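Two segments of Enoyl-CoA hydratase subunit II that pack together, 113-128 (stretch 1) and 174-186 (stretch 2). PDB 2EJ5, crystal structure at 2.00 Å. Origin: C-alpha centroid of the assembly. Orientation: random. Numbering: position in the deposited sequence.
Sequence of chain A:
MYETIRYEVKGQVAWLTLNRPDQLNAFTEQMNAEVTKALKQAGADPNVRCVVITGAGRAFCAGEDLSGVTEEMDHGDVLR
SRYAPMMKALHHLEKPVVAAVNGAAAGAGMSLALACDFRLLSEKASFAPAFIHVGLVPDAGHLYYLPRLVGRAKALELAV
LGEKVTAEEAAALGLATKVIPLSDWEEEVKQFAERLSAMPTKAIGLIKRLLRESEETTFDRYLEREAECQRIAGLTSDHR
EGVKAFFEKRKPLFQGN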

# COMPACT_ATOMS: atom_id res chain seq x y z
N ALA A 113 -17.69 -2.50 -6.21
CA ALA A 113 -16.70 -3.36 -6.88
C ALA A 113 -15.36 -3.42 -6.12
O ALA A 113 -14.76 -4.49 -5.96
N LEU A 114 -14.91 -2.27 -5.60
CA LEU A 114 -13.65 -2.21 -4.85
C LEU A 114 -13.73 -3.00 -3.55
O LEU A 114 -12.69 -3.47 -3.04
N ALA A 115 -14.93 -3.13 -2.97
CA ALA A 115 -15.11 -3.86 -1.71
C ALA A 115 -15.11 -5.39 -1.87
O ALA A 115 -15.03 -6.13 -0.87
N CYS A 116 -15.24 -5.86 -3.11
CA CYS A 116 -15.22 -7.31 -3.36
C CYS A 116 -13.81 -7.85 -3.36
O CYS A 116 -12.87 -7.08 -3.45
N ASP A 117 -13.66 -9.17 -3.28
CA ASP A 117 -12.33 -9.80 -3.17
C ASP A 117 -11.61 -9.91 -4.52
O ASP A 117 -10.36 -9.80 -4.58
N PHE A 118 -12.37 -10.16 -5.57
CA PHE A 118 -11.85 -10.25 -6.94
C PHE A 118 -12.74 -9.41 -7.83
O PHE A 118 -13.96 -9.29 -7.55
N ARG A 119 -12.16 -8.83 -8.89
CA ARG A 119 -12.90 -8.00 -9.85
C ARG A 119 -12.58 -8.53 -11.26
O ARG A 119 -11.42 -8.44 -11.70
N LEU A 120 -13.57 -9.14 -11.91
CA LEU A 120 -13.41 -9.64 -13.26
C LEU A 120 -14.07 -8.59 -14.12
O LEU A 120 -15.27 -8.38 -13.99
N LEU A 121 -13.31 -7.95 -14.98
CA LEU A 121 -13.86 -6.89 -15.79
C LEU A 121 -14.08 -7.42 -17.21
O LEU A 121 -13.17 -7.98 -17.81
N SER A 122 -15.29 -7.26 -17.71
CA SER A 122 -15.53 -7.51 -19.12
C SER A 122 -14.74 -6.50 -19.93
O SER A 122 -14.40 -5.43 -19.41
N GLU A 123 -14.45 -6.79 -21.20
CA GLU A 123 -13.65 -5.83 -21.96
C GLU A 123 -14.34 -4.47 -22.14
O GLU A 123 -13.68 -3.49 -22.46
N LYS A 124 -15.65 -4.42 -21.93
CA LYS A 124 -16.41 -3.19 -22.09
C LYS A 124 -16.74 -2.48 -20.75
O LYS A 124 -17.41 -1.46 -20.75
N ALA A 125 -16.28 -3.04 -19.64
CA ALA A 125 -16.50 -2.42 -18.31
C ALA A 125 -15.63 -1.17 -18.18
O ALA A 125 -14.71 -0.98 -18.96
N SER A 126 -15.89 -0.34 -17.16
CA SER A 126 -15.12 0.87 -16.89
C SER A 126 -15.44 1.31 -15.48
O SER A 126 -16.48 0.95 -14.93
N PHE A 127 -14.52 2.03 -14.86
CA PHE A 127 -14.73 2.52 -13.52
C PHE A 127 -14.79 4.03 -13.63
O PHE A 127 -13.91 4.65 -14.23
N ALA A 128 -15.83 4.61 -13.05
CA ALA A 128 -16.00 6.05 -13.10
C ALA A 128 -16.09 6.62 -11.67
O ALA A 128 -17.11 6.50 -11.02
N GLY A 174 -4.05 -2.06 -11.11
CA GLY A 174 -4.15 -3.08 -10.08
C GLY A 174 -5.59 -3.23 -9.60
O GLY A 174 -5.80 -3.79 -8.56
N LEU A 175 -6.56 -2.70 -10.37
CA LEU A 175 -7.98 -2.77 -10.02
C LEU A 175 -8.79 -3.92 -10.65
O LEU A 175 -9.98 -4.11 -10.33
N ALA A 176 -8.16 -4.67 -11.55
CA ALA A 176 -8.79 -5.87 -12.13
C ALA A 176 -7.99 -7.17 -11.87
O ALA A 176 -6.80 -7.26 -12.13
N THR A 177 -8.67 -8.18 -11.35
CA THR A 177 -8.15 -9.54 -11.33
C THR A 177 -7.87 -10.06 -12.75
O THR A 177 -6.83 -10.68 -13.00
N LYS A 178 -8.82 -9.83 -13.67
CA LYS A 178 -8.55 -10.03 -15.09
C LYS A 178 -9.57 -9.29 -15.95
O LYS A 178 -10.61 -8.88 -15.45
N VAL A 179 -9.23 -9.13 -17.23
CA VAL A 179 -10.12 -8.54 -18.20
C VAL A 179 -10.53 -9.67 -19.15
O VAL A 179 -9.66 -10.38 -19.70
N ILE A 180 -11.83 -9.82 -19.32
CA ILE A 180 -12.39 -10.95 -20.07
C ILE A 180 -13.04 -10.45 -21.37
O ILE A 180 -13.80 -9.47 -21.35
N PRO A 181 -12.70 -11.08 -22.51
CA PRO A 181 -13.38 -10.74 -23.76
C PRO A 181 -14.87 -10.96 -23.72
O PRO A 181 -15.35 -11.87 -23.03
N LEU A 182 -15.61 -10.14 -24.44
CA LEU A 182 -17.07 -10.28 -24.41
C LEU A 182 -17.65 -11.67 -24.79
O LEU A 182 -18.55 -12.17 -24.13
N SER A 183 -17.15 -12.29 -25.84
CA SER A 183 -17.69 -13.61 -26.21
C SER A 183 -17.48 -14.66 -25.11
O SER A 183 -18.22 -15.64 -25.04
N ASP A 184 -16.45 -14.45 -24.28
CA ASP A 184 -15.98 -15.42 -23.26
C ASP A 184 -16.59 -15.16 -21.88
O ASP A 184 -16.39 -15.93 -20.95
N TRP A 185 -17.34 -14.07 -21.79
CA TRP A 185 -17.75 -13.51 -20.52
C TRP A 185 -18.49 -14.50 -19.63
O TRP A 185 -18.02 -14.81 -18.53
N GLU A 186 -19.64 -15.01 -20.10
CA GLU A 186 -20.47 -15.83 -19.20
C GLU A 186 -19.70 -17.08 -18.72
O GLU A 186 -19.78 -17.46 -17.55

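The most heavily bonded side chain at this contact is that of Arg 119, which leaves strand 118-122 sideways with chi1 m, chi2 t and chi3 m. Its NE donates to Leu 175 O at 3.0 Å, the carbonyl lying at the edge of the guanidinium, near its plane. NH1 turns back into its own stretch, donating to Ala 113 O and to Cys 116 O, both at 2.9 Å, so the group ties the end of the preceding helix to the loop at Leu 175. Water 1 completes the arrangement: it accepts from Arg 119 NH2 at 2.9 Å and donates to Gly 174 O at 3.0 Å.

Thr 177 (chi1 m) points toward stretch 1 and takes the place of a backbone acceptor. Arg 119 N donates to Thr 177 OG1 at 2.9 Å, while Thr 177 N donates to Arg 119 O at 2.8 Å; the same hydroxyl oxygen lies at the edge of the Phe 118 ring, 3.6 Å from Phe 118 CB. Beyond it the strands run parallel, joined by Leu 121 N to Lys 178 O (2.9 Å) and Ile 180 N to Leu 121 O (2.7 Å), with a weak bond from Glu 123 N to Ile 180 O (2.8 Å).

At the far end, Glu 123 (chi1 p, chi2 t) starts sideways, but its carboxylate reaches stretch 2, where OE2 accepts from Leu 182 N at 2.8 Å in a nearly straight bond. Water 2 accepts from Ser 183 N at 2.8 Å and donates a weak bond to Glu 123 OE2 at 3.4 Å.

The parallel register places Leu 120, Ser 122, Lys 178 and Ile 180 on one face of the sheet. Leu 120 (m, t) sets CD2 3.6 Å from Lys 178 CG, the aliphatic part of that extended chain, and CB 3.9 Å from CD1 of Ile 180 (m, t). Trp 185 (chi1 t) brings its ring back over this face: Ser 122 CB sits 3.8 Å from the centroid of the six-membered ring of Trp 185 in a CH-pi contact, and Leu 120 O meets the ring edge, 3.3 Å from Trp 185 CH2.

Leu 121 and Val 179 occupy the other face. Leu 121 (m, p) packs CD2 against Ala 176 CB at 3.7 Å. Leu 175 (m, t), lying sideways, extends the apolar contact, with its CD2 3.9 Å from Leu 114 CD2 and its CB 4.1 Å from CE2 of Phe 127, whose side chain points toward stretch 2.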

# COMPACT_ATOMS: atom_id res chain seq x y z
CB ALA A 113 -16.50 -2.92 -8.33
CB LEU A 114 -13.34 -0.74 -4.53
CG LEU A 114 -13.19 0.26 -5.67
CD1 LEU A 114 -12.84 1.67 -5.11
CD2 LEU A 114 -12.11 -0.22 -6.68
CB ALA A 115 -16.40 -3.40 -0.95
CB CYS A 116 -15.93 -7.63 -4.69
SG CYS A 116 -17.73 -7.23 -4.57
CB ASP A 117 -12.44 -11.21 -2.55
CG ASP A 117 -13.17 -11.21 -1.23
OD1 ASP A 117 -12.80 -10.40 -0.34
OD2 ASP A 117 -14.10 -12.03 -1.06
CB PHE A 118 -11.90 -11.71 -7.43
CG PHE A 118 -11.16 -12.69 -6.55
CD1 PHE A 118 -9.77 -12.87 -6.71
CD2 PHE A 118 -11.83 -13.43 -5.59
CE1 PHE A 118 -9.06 -13.77 -5.92
CE2 PHE A 118 -11.13 -14.35 -4.80
CZ PHE A 118 -9.74 -14.53 -4.97
CB ARG A 119 -12.49 -6.51 -9.78
CG ARG A 119 -13.13 -5.69 -8.59
CD ARG A 119 -12.35 -4.38 -8.26
NE ARG A 119 -11.09 -4.81 -7.68
CZ ARG A 119 -10.98 -5.30 -6.45
NH1 ARG A 119 -12.05 -5.35 -5.66
NH2 ARG A 119 -9.82 -5.74 -5.99
CB LEU A 120 -14.13 -11.00 -13.44
CG LEU A 120 -13.79 -12.14 -12.49
CD1 LEU A 120 -14.65 -13.40 -12.80
CD2 LEU A 120 -12.26 -12.49 -12.58
CB LEU A 121 -12.92 -5.70 -15.82
CG LEU A 121 -13.05 -4.60 -14.74
CD1 LEU A 121 -13.18 -5.07 -13.30
CD2 LEU A 121 -11.84 -3.69 -14.91
CB SER A 122 -17.02 -7.38 -19.41
OG SER A 122 -17.17 -7.02 -20.76
CB GLU A 123 -13.15 -6.40 -23.30
CG GLU A 123 -14.19 -6.64 -24.34
CD GLU A 123 -13.60 -7.30 -25.63
OE1 GLU A 123 -12.60 -6.76 -26.19
OE2 GLU A 123 -14.15 -8.34 -26.07
CB LYS A 124 -17.70 -3.45 -22.88
CG LYS A 124 -18.81 -4.14 -22.10
CD LYS A 124 -20.14 -4.10 -22.89
CE LYS A 124 -21.19 -5.02 -22.27
NZ LYS A 124 -21.80 -4.42 -21.02
CB ALA A 125 -16.16 -3.42 -17.21
CB SER A 126 -15.50 1.98 -17.86
OG SER A 126 -16.88 2.22 -17.74
CB PHE A 127 -13.59 2.08 -12.57
CG PHE A 127 -13.67 0.64 -12.12
CD1 PHE A 127 -14.85 0.11 -11.60
CD2 PHE A 127 -12.52 -0.16 -12.13
CE1 PHE A 127 -14.89 -1.21 -11.14
CE2 PHE A 127 -12.53 -1.46 -11.69
CZ PHE A 127 -13.71 -2.00 -11.16
CB ALA A 128 -17.28 6.39 -13.93
CB LEU A 175 -8.65 -1.43 -10.37
CG LEU A 175 -8.18 -0.23 -9.55
CD1 LEU A 175 -8.93 1.02 -10.03
CD2 LEU A 175 -8.45 -0.49 -8.09
CB ALA A 176 -9.00 -5.68 -13.66
CB THR A 177 -9.12 -10.47 -10.66
OG1 THR A 177 -9.46 -9.90 -9.40
CG2 THR A 177 -8.49 -11.85 -10.49
CB LYS A 178 -8.50 -11.51 -15.46
CG LYS A 178 -9.63 -12.39 -15.00
CD LYS A 178 -9.26 -13.85 -15.31
CE LYS A 178 -10.26 -14.82 -14.72
NZ LYS A 178 -10.14 -16.19 -15.30
CB VAL A 179 -9.45 -7.40 -18.93
CG1 VAL A 179 -10.39 -6.77 -19.96
CG2 VAL A 179 -8.99 -6.34 -17.91
CB ILE A 180 -13.36 -11.76 -19.17
CG1 ILE A 180 -12.62 -12.20 -17.88
CG2 ILE A 180 -13.92 -12.97 -19.96
CD1 ILE A 180 -13.46 -12.87 -16.81
CB PRO A 181 -12.70 -11.67 -24.80
CG PRO A 181 -11.28 -11.86 -24.21
CD PRO A 181 -11.63 -12.08 -22.73
CB LEU A 182 -17.74 -9.19 -25.25
CG LEU A 182 -19.27 -9.16 -25.14
CD1 LEU A 182 -19.72 -9.19 -23.64
CD2 LEU A 182 -19.85 -7.92 -25.85
CB SER A 183 -17.07 -14.09 -27.52
OG SER A 183 -15.68 -14.22 -27.37
CB ASP A 184 -14.47 -15.31 -23.13
CG ASP A 184 -13.74 -15.87 -24.34
OD1 ASP A 184 -14.41 -16.47 -25.21
OD2 ASP A 184 -12.51 -15.71 -24.41
CB TRP A 185 -18.60 -12.27 -20.76
CG TRP A 185 -19.11 -11.64 -19.48
CD1 TRP A 185 -20.42 -11.56 -19.05
CD2 TRP A 185 -18.30 -11.04 -18.46
NE1 TRP A 185 -20.46 -10.92 -17.81
CE2 TRP A 185 -19.18 -10.60 -17.44
CE3 TRP A 185 -16.92 -10.81 -18.32
CZ2 TRP A 185 -18.72 -9.95 -16.30
CZ3 TRP A 185 -16.47 -10.17 -17.18
CH2 TRP A 185 -17.36 -9.74 -16.19
CB GLU A 186 -21.82 -16.23 -19.84
CG GLU A 186 -22.64 -15.09 -20.48
CD GLU A 186 -23.39 -14.20 -19.46
OE1 GLU A 186 -23.44 -14.55 -18.25
OE2 GLU A 186 -23.94 -13.15 -19.88
O HOH W 1 -7.97 -5.78 -8.17
O HOH W 2 -15.41 -11.05 -27.67